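Local coordinates for protein short afifavidin (Afifella pfennigii, PDB 6HDT) that binds biotin and 2-iminobiotin in strong non-covalent complexes as a dimeric avidin, although its exact biological role is still obscure, at residues A[68-76]-A[86-94]. Residues are numbered along the deposited sequence; the frame is centred on the assembly and turned at random.
Sequences NFIGFTVAW and VTSWTGFAE. With BTN (biotin), chain E.
W76 gives its indole N-H to the side-chain oxygen of T87 on the neighbouring strand, NE1 to OG1 at 3.0 Å. The bond is nearly straight (166°) and lies close to the ring plane. The indole is sandwiched: V74 CG1 sits over one face and the biotin tail over the other, with C10 at 3.4 Å from W76 CG. T87 OG1 also lies 3.3 Å from the biotin sulfur S1. With an alanine at W76 the biotin tail is likely to lose its flat wall, and T87 OG1 this donor. Strands 69-77 and 82-96 are antiparallel neighbours in the eight-stranded avidin barrel, paired by regular backbone bonds such as W89 N to F72 O. F72, V74, T87 and W89 point to the biotin side of the sheet. T87 CG2 lies over one face of W89. With CG between the backbone N and the carbonyl carbon (chi1 54°), the F72 ring is brought against W89, whose CB makes a CH-pi contact over its face, 3.9 Å from the F72 ring centroid. The ring's plane is 20° from that of the W89 five-membered ring, the two slid apart so that they barely overlap. D123, which also hydrogen-bonds biotin, accepts the W89 NE1 hydrogen. T73 and S88 face the second subunit; T73 OG1 and S88 OG lie 2.8 Å apart. At the far end N68 ND2 bonds to A93 O at 2.9 Å.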
loop_
_atom_site.group_PDB
_atom_site.type_symbol
_atom_site.label_atom_id
_atom_site.label_comp_id
_atom_site.label_asym_id
_atom_site.label_seq_id
_atom_site.Cartn_x
_atom_site.Cartn_y
_atom_site.Cartn_z
ATOM N N ASN A 68 -12.064 3.127 9.370
ATOM C CA ASN A 68 -11.976 4.262 8.457
ATOM C C ASN A 68 -10.565 4.489 7.927
ATOM O O ASN A 68 -10.264 5.555 7.455
ATOM C CB ASN A 68 -12.569 5.538 9.069
ATOM C CG ASN A 68 -11.791 6.032 10.245
ATOM O OD1 ASN A 68 -11.524 5.278 11.165
ATOM N ND2 ASN A 68 -11.406 7.299 10.224
ATOM N N PHE A 69 -9.741 3.454 7.962
ATOM C CA PHE A 69 -8.363 3.550 7.496
ATOM C C PHE A 69 -8.155 2.679 6.299
ATOM O O PHE A 69 -8.784 1.639 6.153
ATOM C CB PHE A 69 -7.413 3.129 8.624
ATOM C CG PHE A 69 -7.577 3.969 9.846
ATOM C CD1 PHE A 69 -7.039 5.243 9.876
ATOM C CD2 PHE A 69 -8.248 3.486 10.942
ATOM C CE1 PHE A 69 -7.201 6.053 10.990
ATOM C CE2 PHE A 69 -8.434 4.301 12.061
ATOM C CZ PHE A 69 -7.894 5.566 12.082
ATOM N N ILE A 70 -7.241 3.139 5.458
ATOM C CA ILE A 70 -6.984 2.519 4.182
ATOM C C ILE A 70 -5.541 2.703 3.749
ATOM O O ILE A 70 -4.901 3.677 4.096
ATOM C CB ILE A 70 -7.940 3.080 3.120
ATOM C CG1 ILE A 70 -7.932 2.208 1.845
ATOM C CG2 ILE A 70 -7.648 4.532 2.832
ATOM C CD1 ILE A 70 -9.097 2.515 0.911
ATOM N N GLY A 71 -5.064 1.737 2.977
ATOM C CA GLY A 71 -3.788 1.875 2.271
ATOM C C GLY A 71 -3.900 1.171 0.947
ATOM O O GLY A 71 -4.534 0.112 0.860
ATOM N N PHE A 72 -3.291 1.755 -0.085
ATOM C CA PHE A 72 -3.352 1.150 -1.400
ATOM C C PHE A 72 -2.181 1.552 -2.262
ATOM O O PHE A 72 -1.568 2.597 -2.078
ATOM C CB PHE A 72 -4.661 1.444 -2.132
ATOM C CG PHE A 72 -4.995 2.910 -2.246
ATOM C CD1 PHE A 72 -5.756 3.550 -1.278
ATOM C CD2 PHE A 72 -4.604 3.634 -3.350
ATOM C CE1 PHE A 72 -6.062 4.890 -1.396
ATOM C CE2 PHE A 72 -4.895 4.979 -3.475
ATOM C CZ PHE A 72 -5.651 5.615 -2.490
ATOM N N THR A 73 -1.875 0.662 -3.198
ATOM C CA THR A 73 -0.711 0.825 -4.065
ATOM C C THR A 73 -1.098 0.802 -5.531
ATOM O O THR A 73 -2.003 0.073 -5.902
ATOM C CB THR A 73 0.302 -0.282 -3.780
ATOM O OG1 THR A 73 0.728 -0.169 -2.432
ATOM C CG2 THR A 73 1.522 -0.203 -4.692
ATOM N N VAL A 74 -0.403 1.596 -6.348
ATOM C CA VAL A 74 -0.533 1.586 -7.805
ATOM C C VAL A 74 0.886 1.451 -8.403
ATOM O O VAL A 74 1.792 2.246 -8.120
ATOM C CB VAL A 74 -1.163 2.877 -8.344
ATOM C CG1 VAL A 74 -1.047 2.949 -9.866
ATOM C CG2 VAL A 74 -2.598 3.013 -7.894
ATOM N N ALA A 75 1.052 0.429 -9.218
ATOM C CA ALA A 75 2.270 0.272 -10.006
ATOM C C ALA A 75 2.049 0.916 -11.391
ATOM O O ALA A 75 1.071 0.579 -12.082
ATOM C CB ALA A 75 2.565 -1.199 -10.142
ATOM N N TRP A 76 2.931 1.833 -11.806
ATOM C CA TRP A 76 2.657 2.654 -12.993
ATOM C C TRP A 76 3.057 1.937 -14.281
ATOM O O TRP A 76 3.960 2.373 -14.985
ATOM C CB TRP A 76 3.287 4.043 -12.846
ATOM C CG TRP A 76 2.701 4.755 -11.656
ATOM C CD1 TRP A 76 3.264 4.915 -10.442
ATOM C CD2 TRP A 76 1.393 5.341 -11.579
ATOM N NE1 TRP A 76 2.370 5.580 -9.564
ATOM C CE2 TRP A 76 1.239 5.872 -10.268
ATOM C CE3 TRP A 76 0.366 5.536 -12.511
ATOM C CZ2 TRP A 76 0.078 6.519 -9.867
ATOM C CZ3 TRP A 76 -0.791 6.164 -12.092
ATOM C CH2 TRP A 76 -0.902 6.674 -10.800
ATOM N N VAL A 86 6.250 3.138 -8.504
ATOM C CA VAL A 86 5.141 2.623 -7.718
ATOM C C VAL A 86 4.798 3.653 -6.654
ATOM O O VAL A 86 5.688 4.138 -5.987
ATOM C CB VAL A 86 5.523 1.313 -6.994
ATOM C CG1 VAL A 86 4.407 0.849 -6.073
ATOM C CG2 VAL A 86 5.909 0.239 -7.983
ATOM N N THR A 87 3.504 3.908 -6.448
ATOM C CA THR A 87 3.037 4.774 -5.318
ATOM C C THR A 87 2.176 3.981 -4.336
ATOM O O THR A 87 1.413 3.105 -4.719
ATOM C CB THR A 87 2.195 5.956 -5.864
ATOM O OG1 THR A 87 2.915 6.669 -6.868
ATOM C CG2 THR A 87 1.745 6.933 -4.798
ATOM N N SER A 88 2.294 4.304 -3.044
ATOM C CA SER A 88 1.315 3.847 -2.059
ATOM C C SER A 88 0.756 5.040 -1.330
ATOM O O SER A 88 1.472 5.929 -0.960
ATOM C CB SER A 88 1.906 2.868 -1.057
ATOM O OG SER A 88 2.595 1.757 -1.722
ATOM N N TRP A 89 -0.542 4.979 -1.047
ATOM C CA TRP A 89 -1.197 5.998 -0.274
ATOM C C TRP A 89 -1.649 5.357 1.016
ATOM O O TRP A 89 -2.027 4.190 1.019
ATOM C CB TRP A 89 -2.454 6.478 -0.994
ATOM C CG TRP A 89 -2.295 7.322 -2.198
ATOM C CD1 TRP A 89 -2.477 8.666 -2.285
ATOM C CD2 TRP A 89 -1.989 6.869 -3.511
ATOM N NE1 TRP A 89 -2.281 9.087 -3.567
ATOM C CE2 TRP A 89 -1.982 8.002 -4.347
ATOM C CE3 TRP A 89 -1.729 5.611 -4.069
ATOM C CZ2 TRP A 89 -1.743 7.916 -5.710
ATOM C CZ3 TRP A 89 -1.467 5.535 -5.439
ATOM C CH2 TRP A 89 -1.470 6.666 -6.233
ATOM N N THR A 90 -1.708 6.134 2.100
ATOM C CA THR A 90 -2.246 5.623 3.358
ATOM C C THR A 90 -2.970 6.751 4.053
ATOM O O THR A 90 -2.519 7.870 4.026
ATOM C CB THR A 90 -1.149 5.051 4.279
ATOM O OG1 THR A 90 -0.166 4.337 3.495
ATOM C CG2 THR A 90 -1.752 4.127 5.362
ATOM N N GLY A 91 -4.116 6.458 4.636
ATOM C CA GLY A 91 -4.906 7.556 5.186
ATOM C C GLY A 91 -6.167 7.092 5.854
ATOM O O GLY A 91 -6.351 5.936 6.162
ATOM N N PHE A 92 -7.022 8.084 6.094
ATOM C CA PHE A 92 -8.235 7.918 6.867
ATOM C C PHE A 92 -9.387 8.745 6.301
ATOM O O PHE A 92 -9.195 9.861 5.767
ATOM C CB PHE A 92 -8.008 8.289 8.318
ATOM C CG PHE A 92 -7.583 9.705 8.545
ATOM C CD1 PHE A 92 -6.227 10.046 8.537
ATOM C CD2 PHE A 92 -8.523 10.706 8.813
ATOM C CE1 PHE A 92 -5.832 11.351 8.757
ATOM C CE2 PHE A 92 -8.117 12.023 9.045
ATOM C CZ PHE A 92 -6.778 12.342 9.021
ATOM N N ALA A 93 -10.580 8.170 6.419
ATOM C CA ALA A 93 -11.780 8.799 5.922
ATOM C C ALA A 93 -12.441 9.525 7.041
ATOM O O ALA A 93 -12.475 9.035 8.155
ATOM C CB ALA A 93 -12.754 7.769 5.354
ATOM N N GLU A 94 -12.993 10.679 6.703
ATOM C CA GLU A 94 -13.904 11.450 7.601
ATOM C C GLU A 94 -15.228 11.728 6.883
ATOM O O GLU A 94 -15.216 12.207 5.724
ATOM C CB GLU A 94 -13.260 12.778 7.983
ATOM C CG GLU A 94 -11.917 12.636 8.702
ATOM C CD GLU A 94 -11.319 13.964 9.155
ATOM O OE1 GLU A 94 -10.470 13.953 10.081
ATOM O OE2 GLU A 94 -11.687 15.020 8.587
HETATM C C11 BTN E . 5.083 8.698 -12.346
HETATM O O11 BTN E . 6.108 8.085 -11.993
HETATM O O12 BTN E . 5.118 9.900 -12.702
HETATM C C10 BTN E . 3.770 7.935 -12.315
HETATM C C9 BTN E . 2.575 8.821 -11.968
HETATM C C8 BTN E . 2.591 9.276 -10.506
HETATM C C7 BTN E . 1.465 10.242 -10.147
HETATM C C2 BTN E . 1.565 10.618 -8.673
HETATM S S1 BTN E . 1.038 9.357 -7.527
HETATM C C6 BTN E . 0.969 10.518 -6.193
HETATM C C5 BTN E . 0.434 11.799 -6.806
HETATM N N1 BTN E . -1.000 11.873 -6.768
HETATM C C3 BTN E . -1.612 11.860 -7.951
HETATM O O3 BTN E . -2.842 11.948 -8.106
HETATM N N2 BTN E . -0.658 11.749 -8.911
HETATM C C4 BTN E . 0.672 11.807 -8.322
#